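PDB 6O1W: DNA translocase coupling protein from Clostridium perfringens, which probably acts as an ATP-driven DNA translocase of the FtsK/SpoIIIE family, coupling DNA to the conjugation machinery of plasmid pCW3. Local coordinates for residues C148-W151 / Q152-Q156; E174-V178 / G179-T183; Q279-A283 / K284-G288; G288-K291 / N292-V296. All coordinates share one frame; numbering follows the deposited sequence.

Contact 1. Residues C148-W151 / Q152-Q156; sequences CILW and QLLKQ
Lys155 lays the start of its aliphatic chain over one face of the Trp151 indole. Its CG stands 4.0 Å from the centroid of the five-membered ring of Trp151, 23° off the ring normal, which meets the geometry of a CH-pi contact; CD follows at the rim, 3.8 Å from Trp151 CZ2. The two side chains run alongside each other because Trp151 CG is anti to the backbone N (chi1 176°), while Lys155 CG turns back beside its own N (chi1 -76°). One step round the helix, Leu150 CD1 packs 4.0 Å from Leu154 CG, and Ile149 CG2 lies 4.0 Å from Leu153 CD1, those two chains pointing the same way.

These i to i+4 pairs rest on four backbone bonds of the same spacing. The shortest, Leu154 N to Leu150 O at 2.8 Å, lies in the carbonyl plane of Leu150.

Farther out, Asp102 OD1 accepts a hydrogen bond from Trp151 NE1 and so fixes the turn of the indole, whose ring also meets those of Trp100 and Phe343. Leu150 and Leu153 press on strand 229-233, and Ile149 and Leu153 on strand 111-116. This is the last part of helix 142-155, which begins at the Walker A lysine, Lys142: the buried helix that follows the P-loop in a P-loop NTPase of the FtsK/SpoIIIE family.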
# COMPACT_ATOMS: atom_id res chain seq x y z
N CYS A 148 0.52 11.62 -2.04
CA CYS A 148 1.92 11.80 -1.62
C CYS A 148 2.86 11.40 -2.76
O CYS A 148 3.83 12.09 -3.03
CB CYS A 148 2.20 10.96 -0.37
SG CYS A 148 3.82 11.26 0.35
N ILE A 149 2.59 10.26 -3.42
CA ILE A 149 3.34 9.78 -4.59
C ILE A 149 3.19 10.81 -5.73
O ILE A 149 4.18 11.17 -6.35
CB ILE A 149 2.83 8.38 -5.04
CG1 ILE A 149 3.22 7.30 -3.98
CG2 ILE A 149 3.39 8.01 -6.46
CD1 ILE A 149 2.47 6.03 -4.11
N LEU A 150 1.95 11.28 -5.98
CA LEU A 150 1.62 12.26 -7.01
C LEU A 150 2.43 13.53 -6.82
O LEU A 150 3.02 14.02 -7.79
CB LEU A 150 0.11 12.57 -6.98
CG LEU A 150 -0.42 13.71 -7.86
CD1 LEU A 150 -0.12 13.43 -9.39
CD2 LEU A 150 -1.93 13.91 -7.62
N TRP A 151 2.47 14.07 -5.59
CA TRP A 151 3.21 15.28 -5.21
C TRP A 151 4.71 15.15 -5.55
O TRP A 151 5.28 16.04 -6.18
CB TRP A 151 3.01 15.55 -3.71
CG TRP A 151 3.82 16.71 -3.23
CD1 TRP A 151 4.94 16.66 -2.44
CD2 TRP A 151 3.68 18.08 -3.65
NE1 TRP A 151 5.44 17.93 -2.25
CE2 TRP A 151 4.69 18.82 -3.00
CE3 TRP A 151 2.76 18.76 -4.47
CZ2 TRP A 151 4.82 20.21 -3.14
CZ3 TRP A 151 2.90 20.14 -4.63
CH2 TRP A 151 3.92 20.84 -3.98
N GLN A 152 5.31 14.02 -5.18
CA GLN A 152 6.71 13.70 -5.44
C GLN A 152 7.02 13.73 -6.93
O GLN A 152 7.96 14.42 -7.34
CB GLN A 152 7.09 12.34 -4.82
CG GLN A 152 7.07 12.40 -3.28
CD GLN A 152 7.37 11.09 -2.61
OE1 GLN A 152 6.55 10.50 -1.92
NE2 GLN A 152 8.56 10.61 -2.79
N LEU A 153 6.17 13.07 -7.75
CA LEU A 153 6.32 13.06 -9.20
C LEU A 153 6.07 14.41 -9.84
O LEU A 153 6.78 14.75 -10.79
CB LEU A 153 5.47 11.96 -9.84
CG LEU A 153 5.88 10.56 -9.39
CD1 LEU A 153 4.88 9.53 -9.88
CD2 LEU A 153 7.34 10.25 -9.79
N LEU A 154 5.10 15.19 -9.32
CA LEU A 154 4.84 16.56 -9.83
C LEU A 154 6.07 17.45 -9.57
O LEU A 154 6.40 18.30 -10.40
CB LEU A 154 3.60 17.17 -9.11
CG LEU A 154 2.23 16.65 -9.54
CD1 LEU A 154 1.14 17.28 -8.74
CD2 LEU A 154 1.97 16.90 -11.04
N LYS A 155 6.76 17.22 -8.43
CA LYS A 155 8.00 17.92 -8.03
C LYS A 155 9.17 17.49 -8.88
O LYS A 155 10.15 18.21 -8.93
CB LYS A 155 8.32 17.68 -6.53
CG LYS A 155 7.45 18.46 -5.55
CD LYS A 155 7.90 19.91 -5.43
CE LYS A 155 8.96 20.13 -4.38
NZ LYS A 155 9.71 21.38 -4.65
N GLN A 156 9.10 16.31 -9.54
CA GLN A 156 10.17 15.84 -10.45
C GLN A 156 9.85 16.19 -11.88
O GLN A 156 10.58 15.80 -12.78
CB GLN A 156 10.45 14.34 -10.31
CG GLN A 156 10.90 13.96 -8.91
CD GLN A 156 11.00 12.48 -8.68
OE1 GLN A 156 10.69 11.67 -9.54
NE2 GLN A 156 11.46 12.11 -7.50

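Contact 2. Residues E174-V178 / G179-T183; sequences EYEKV and GQVIT. With BGC (beta-D-glucopyranose), chain E.
The turn that leads into strand 179-182, an outermost strand of the large mixed sheet in the FtsK/SpoIIIE ATPase domain, brings Glu176 against Val181. Glu176 CG touches Val181 CG2 at 3.8 Å, the two side chains crossing at about a right angle. The methyl group reaches the glutamate because Val181 CG1 takes the place anti to the backbone N (chi1 -176°), leaving CG2 beside that N.

Residues 174-177 coil as a helix would but lack its repeating bonds. Tyr175 O accepts from Val178 N at 3.1 Å within the turn, whereas its bond from Gly179 N is weak, with an N-H...O angle of only 121°. Gly179 is almost fully extended, a conformation that lets the chain leave the turn and enter the strand.

Tyr175 is buried, and both it and Val178 pack on helix 142-155. Tyr175 also stacks on Phe349 and is fixed at its hydroxyl by Asp345, and Val178 also lies on helix 351-356. Gln180, from the strand, belongs to a glucose pocket with Tyr161 and Tyr194.

A water joins turn and strand: it accepts from Val181 N at 3.0 Å and donates to Glu176 OE2 at 3.3 Å.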
# COMPACT_ATOMS: atom_id res chain seq x y z
N GLU A 174 -7.49 22.93 -6.79
CA GLU A 174 -6.06 23.10 -6.65
C GLU A 174 -5.30 22.04 -7.45
O GLU A 174 -4.26 22.37 -8.03
CB GLU A 174 -5.64 23.16 -5.17
CG GLU A 174 -6.19 24.39 -4.43
CD GLU A 174 -5.82 25.76 -4.98
OE1 GLU A 174 -4.64 26.15 -4.87
OE2 GLU A 174 -6.72 26.45 -5.51
N TYR A 175 -5.87 20.80 -7.58
CA TYR A 175 -5.32 19.70 -8.40
C TYR A 175 -5.43 20.03 -9.86
O TYR A 175 -4.52 19.70 -10.61
CB TYR A 175 -5.97 18.35 -8.08
CG TYR A 175 -5.34 17.76 -6.85
CD1 TYR A 175 -4.12 17.10 -6.92
CD2 TYR A 175 -5.88 18.00 -5.59
CE1 TYR A 175 -3.46 16.67 -5.77
CE2 TYR A 175 -5.25 17.55 -4.43
CZ TYR A 175 -4.04 16.88 -4.53
OH TYR A 175 -3.42 16.41 -3.41
N GLU A 176 -6.49 20.74 -10.24
CA GLU A 176 -6.74 21.18 -11.61
C GLU A 176 -5.69 22.19 -12.09
O GLU A 176 -5.54 22.36 -13.29
CB GLU A 176 -8.14 21.79 -11.74
CG GLU A 176 -9.14 20.84 -12.37
CD GLU A 176 -10.44 21.47 -12.81
OE1 GLU A 176 -10.72 22.63 -12.42
OE2 GLU A 176 -11.20 20.79 -13.54
N LYS A 177 -4.97 22.85 -11.17
CA LYS A 177 -3.92 23.81 -11.57
C LYS A 177 -2.69 23.06 -12.10
O LYS A 177 -1.94 23.63 -12.88
CB LYS A 177 -3.47 24.68 -10.38
CG LYS A 177 -4.58 25.38 -9.61
CD LYS A 177 -4.81 26.81 -10.06
CE LYS A 177 -5.82 27.51 -9.18
NZ LYS A 177 -7.20 26.96 -9.33
N VAL A 178 -2.48 21.78 -11.66
CA VAL A 178 -1.28 21.01 -12.00
C VAL A 178 -1.51 19.84 -12.98
O VAL A 178 -0.55 19.20 -13.42
CB VAL A 178 -0.54 20.53 -10.72
CG1 VAL A 178 -0.19 21.71 -9.81
CG2 VAL A 178 -1.33 19.47 -9.96
N GLY A 179 -2.76 19.59 -13.35
CA GLY A 179 -3.10 18.51 -14.27
C GLY A 179 -4.57 18.47 -14.61
O GLY A 179 -5.34 19.38 -14.29
N GLN A 180 -4.97 17.42 -15.27
CA GLN A 180 -6.34 17.23 -15.74
C GLN A 180 -7.06 16.26 -14.82
O GLN A 180 -6.55 15.16 -14.55
CB GLN A 180 -6.29 16.64 -17.13
CG GLN A 180 -7.20 17.27 -18.15
CD GLN A 180 -6.95 16.58 -19.47
OE1 GLN A 180 -6.01 16.91 -20.21
NE2 GLN A 180 -7.75 15.56 -19.77
N VAL A 181 -8.25 16.66 -14.38
CA VAL A 181 -9.13 15.84 -13.54
C VAL A 181 -10.27 15.35 -14.42
O VAL A 181 -10.98 16.15 -15.00
CB VAL A 181 -9.65 16.58 -12.26
CG1 VAL A 181 -10.50 15.64 -11.38
CG2 VAL A 181 -8.50 17.19 -11.45
N ILE A 182 -10.42 14.02 -14.53
CA ILE A 182 -11.45 13.33 -15.30
C ILE A 182 -12.50 12.87 -14.28
O ILE A 182 -12.18 12.11 -13.37
CB ILE A 182 -10.81 12.17 -16.11
CG1 ILE A 182 -10.02 12.71 -17.34
CG2 ILE A 182 -11.84 11.15 -16.54
CD1 ILE A 182 -8.66 13.42 -17.04
N THR A 183 -13.75 13.34 -14.44
CA THR A 183 -14.84 13.10 -13.50
C THR A 183 -16.00 12.22 -14.01
O THR A 183 -16.96 11.97 -13.27
CB THR A 183 -15.41 14.45 -13.01
OG1 THR A 183 -16.04 15.08 -14.12
CG2 THR A 183 -14.36 15.36 -12.43
C2 BGC E . -3.89 15.75 -24.18
C3 BGC E . -4.80 15.53 -25.38
C4 BGC E . -5.75 14.37 -25.11
C5 BGC E . -6.52 14.61 -23.81
C6 BGC E . -7.37 13.43 -23.40
C1 BGC E . -4.74 15.97 -22.93
O1 BGC E . -3.92 16.17 -21.83
O2 BGC E . -3.04 16.87 -24.41
O3 BGC E . -4.03 15.29 -26.55
O4 BGC E . -6.68 14.21 -26.17
O5 BGC E . -5.59 14.84 -22.73
O6 BGC E . -8.02 13.68 -22.16
O HOH W 1 -9.29 19.19 -15.70

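Contact 3. Residues Q279-A283 / K284-G288; sequences QRPDA and KVITG
Asp282 and Lys284 meet in an Asx turn of the loop that joins strand 272-278 to helix 288-293, in the P-loop ATPase fold, with Pro281 near the Walker A residues Gly136 and Lys142 without touching them. The aspartate and lysine side chains slant across each other, and each carboxylate oxygen has its own task. OD1 of Asp282 takes the backbone N of Lys284 at 2.9 Å; the bond is nearly straight (164° at the hydrogen) and comes in on the anti side, somewhat out of the carboxylate plane. OD2 faces the charged groups. It uses its anti lone pair for Arg280 NH2 at 2.8 Å, lying at the edge of the guanidinium close to its plane, and is approached by Lys284 NZ at 3.4 Å in a weaker salt bridge. The carboxylate reaches this position because Asp282 CG is anti to the backbone N (chi1 -177°), while Lys284 bends repeatedly to bring its amine back. The three residues form a salt-bridge network: Asp282 lies between the like charges of Arg280 NH2 and Lys284 NZ, 5.2 Å apart, and probably eases their proximity.

The same aspartate organises the backbone. Its carbonyl O accepts two bonds: Ile286 N, at 2.9 Å, approaches nearly end-on to the C=O, whereas Val285 N, at 3.0 Å, comes from well above the carbonyl plane.

Behind this polar side, Pro281 and Ile286 both pack on Ile310 and Val311 of helix 305-312, and Val285 turns to helix 237-240. Across the turn the apolar side is joined where Ile286 CD1 meets Pro281 CB at 3.8 Å.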
# COMPACT_ATOMS: atom_id res chain seq x y z
N GLN A 279 -10.97 0.60 -2.47
CA GLN A 279 -11.53 0.61 -1.12
C GLN A 279 -11.99 -0.79 -0.63
O GLN A 279 -11.84 -1.13 0.56
CB GLN A 279 -12.70 1.60 -1.05
CG GLN A 279 -13.11 1.89 0.38
CD GLN A 279 -14.46 2.53 0.38
OE1 GLN A 279 -15.48 1.87 0.60
NE2 GLN A 279 -14.48 3.83 0.10
N ARG A 280 -12.59 -1.56 -1.54
CA ARG A 280 -13.18 -2.84 -1.25
C ARG A 280 -12.63 -3.88 -2.23
O ARG A 280 -13.09 -3.94 -3.37
CB ARG A 280 -14.72 -2.72 -1.38
CG ARG A 280 -15.52 -3.73 -0.56
CD ARG A 280 -17.00 -3.76 -0.95
NE ARG A 280 -17.20 -3.91 -2.39
CZ ARG A 280 -17.18 -5.06 -3.04
NH1 ARG A 280 -17.04 -6.21 -2.38
NH2 ARG A 280 -17.34 -5.09 -4.36
N PRO A 281 -11.58 -4.65 -1.83
CA PRO A 281 -11.03 -5.66 -2.75
C PRO A 281 -12.09 -6.69 -3.10
O PRO A 281 -12.86 -7.12 -2.25
CB PRO A 281 -9.88 -6.28 -1.94
CG PRO A 281 -9.58 -5.25 -0.89
CD PRO A 281 -10.90 -4.70 -0.53
N ASP A 282 -12.19 -6.99 -4.39
CA ASP A 282 -13.15 -7.89 -5.00
C ASP A 282 -12.43 -8.41 -6.22
O ASP A 282 -11.80 -7.61 -6.91
CB ASP A 282 -14.39 -7.05 -5.41
CG ASP A 282 -15.58 -7.78 -6.02
OD1 ASP A 282 -15.37 -8.67 -6.89
OD2 ASP A 282 -16.73 -7.44 -5.67
N ALA A 283 -12.51 -9.73 -6.50
CA ALA A 283 -11.87 -10.36 -7.68
C ALA A 283 -12.36 -9.84 -9.02
O ALA A 283 -11.65 -9.97 -10.01
CB ALA A 283 -12.02 -11.87 -7.62
N LYS A 284 -13.56 -9.23 -9.05
CA LYS A 284 -14.10 -8.63 -10.29
C LYS A 284 -13.41 -7.32 -10.60
O LYS A 284 -13.38 -6.92 -11.77
CB LYS A 284 -15.61 -8.39 -10.16
CG LYS A 284 -16.48 -9.59 -10.52
CD LYS A 284 -17.67 -9.77 -9.55
CE LYS A 284 -18.63 -8.60 -9.43
NZ LYS A 284 -19.02 -8.35 -8.01
N VAL A 285 -12.88 -6.64 -9.56
CA VAL A 285 -12.23 -5.33 -9.66
C VAL A 285 -10.71 -5.50 -9.73
O VAL A 285 -10.10 -4.97 -10.66
CB VAL A 285 -12.73 -4.37 -8.55
CG1 VAL A 285 -11.85 -3.11 -8.42
CG2 VAL A 285 -14.19 -3.98 -8.78
N ILE A 286 -10.13 -6.23 -8.78
CA ILE A 286 -8.69 -6.56 -8.77
C ILE A 286 -8.60 -7.92 -9.46
O ILE A 286 -8.58 -8.96 -8.80
CB ILE A 286 -8.07 -6.59 -7.35
CG1 ILE A 286 -8.37 -5.28 -6.57
CG2 ILE A 286 -6.55 -6.93 -7.43
CD1 ILE A 286 -7.95 -5.29 -5.06
N THR A 287 -8.65 -7.91 -10.80
CA THR A 287 -8.63 -9.12 -11.61
C THR A 287 -7.20 -9.71 -11.66
O THR A 287 -6.26 -9.14 -11.08
CB THR A 287 -9.12 -8.80 -13.04
OG1 THR A 287 -8.25 -7.82 -13.63
CG2 THR A 287 -10.58 -8.33 -13.10
N GLY A 288 -7.07 -10.84 -12.37
CA GLY A 288 -5.79 -11.51 -12.60
C GLY A 288 -4.90 -10.68 -13.51
O GLY A 288 -3.69 -10.69 -13.33

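Contact 4. Residues G288-K291 / N292-V296; sequences GQIK and NNVPV
The carbonyl oxygen of Ile290 is gripped by two successive backbone N-H groups at the end of helix 288-293. Asn293 N bonds to it at 3.2 Å from above the carbonyl plane, 62° out of it. Val294 N comes closer, at 2.8 Å, but the N-H...O angle of 129° makes this bond weak. Asn293 N also leans toward Gln289 O at 3.2 Å, again weakly, so it is shared between an i to i-3 and an i to i-4 acceptor. Here the bonding becomes irregular as helix 288-293 ends.

Beside them, Ile290 and Val294 lie side by side, their CG2 methyls 4.1 Å apart. Ile290 CG2 is anti to the backbone N, with CG1 beside it (chi1 -69°), and this turns the methyl along the helix toward the valine.

Around this end, Arg268 NH2 binds Asn293 O, and Arg297 NE binds Val294 O. Val294 packs on Leu133 of strand 132-135. At Val294 the chain leaves helical angles and passes through Pro295 into strand 296-299, a helix-to-strand connection within the alpha/beta ATPase domain.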
# COMPACT_ATOMS: atom_id res chain seq x y z
N GLY A 288 -7.07 -10.84 -12.37
CA GLY A 288 -5.79 -11.51 -12.60
C GLY A 288 -4.90 -10.68 -13.51
O GLY A 288 -3.69 -10.69 -13.33
N GLN A 289 -5.49 -9.92 -14.44
CA GLN A 289 -4.72 -9.04 -15.33
C GLN A 289 -4.08 -7.89 -14.53
O GLN A 289 -2.90 -7.59 -14.74
CB GLN A 289 -5.60 -8.51 -16.48
CG GLN A 289 -4.81 -7.70 -17.51
CD GLN A 289 -4.63 -8.40 -18.85
OE1 GLN A 289 -5.52 -9.10 -19.35
NE2 GLN A 289 -3.47 -8.19 -19.47
N ILE A 290 -4.85 -7.26 -13.61
CA ILE A 290 -4.36 -6.20 -12.74
C ILE A 290 -3.22 -6.80 -11.89
O ILE A 290 -2.14 -6.24 -11.87
CB ILE A 290 -5.51 -5.64 -11.83
CG1 ILE A 290 -6.56 -4.84 -12.66
CG2 ILE A 290 -4.97 -4.82 -10.63
CD1 ILE A 290 -6.12 -3.46 -13.29
N LYS A 291 -3.45 -7.95 -11.26
CA LYS A 291 -2.44 -8.59 -10.43
C LYS A 291 -1.18 -8.96 -11.19
O LYS A 291 -0.10 -8.72 -10.68
CB LYS A 291 -3.01 -9.80 -9.68
CG LYS A 291 -3.74 -9.44 -8.39
CD LYS A 291 -4.22 -10.71 -7.66
CE LYS A 291 -3.41 -11.05 -6.42
NZ LYS A 291 -1.96 -11.29 -6.71
N ASN A 292 -1.30 -9.50 -12.41
CA ASN A 292 -0.13 -9.89 -13.20
C ASN A 292 0.69 -8.69 -13.68
O ASN A 292 1.88 -8.85 -13.95
CB ASN A 292 -0.53 -10.80 -14.38
CG ASN A 292 -1.25 -12.09 -14.02
OD1 ASN A 292 -1.11 -12.65 -12.93
ND2 ASN A 292 -2.08 -12.58 -14.93
N ASN A 293 0.09 -7.48 -13.74
CA ASN A 293 0.83 -6.33 -14.28
C ASN A 293 1.04 -5.18 -13.31
O ASN A 293 1.71 -4.22 -13.68
CB ASN A 293 0.17 -5.83 -15.56
CG ASN A 293 0.05 -6.88 -16.63
OD1 ASN A 293 -1.04 -7.19 -17.11
ND2 ASN A 293 1.15 -7.47 -17.02
N VAL A 294 0.47 -5.24 -12.11
CA VAL A 294 0.65 -4.18 -11.11
C VAL A 294 1.52 -4.75 -10.00
O VAL A 294 1.00 -5.44 -9.16
CB VAL A 294 -0.69 -3.58 -10.60
CG1 VAL A 294 -0.43 -2.47 -9.56
CG2 VAL A 294 -1.50 -3.03 -11.78
N PRO A 295 2.85 -4.53 -10.03
CA PRO A 295 3.73 -5.21 -9.06
C PRO A 295 3.75 -4.68 -7.63
O PRO A 295 4.02 -5.46 -6.73
CB PRO A 295 5.12 -5.10 -9.70
CG PRO A 295 5.04 -3.85 -10.51
CD PRO A 295 3.65 -3.80 -11.04
N VAL A 296 3.55 -3.36 -7.41
CA VAL A 296 3.60 -2.81 -6.06
C VAL A 296 2.21 -2.88 -5.43
O VAL A 296 1.25 -2.39 -6.01
CB VAL A 296 4.13 -1.35 -6.03
CG1 VAL A 296 4.14 -0.82 -4.60
CG2 VAL A 296 5.52 -1.23 -6.65

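Overall arrangement
Along the chain the contacts come in the order 1, 2, 3, 4, and all belong to elements around the large mixed sheet. Contacts 1 and 2 have centres about 14 Å apart and touch: Leu154 CD1 meets Val178 CG2 at 3.5 Å, and Leu150 CD2 meets Tyr175 CE1 at 3.7 Å, which joins the helix after the P-loop to the approach to the outermost strand 179-182. Contacts 3 and 4 share Gly288, with centres about 11 Å apart, and carry the chain from strand 272-278 through helix 288-293 to strand 296-299, the two strands that flank strand 132-135. Contacts 1 and 4 do not touch, their nearest atoms about 7 Å apart and centres about 22 Å.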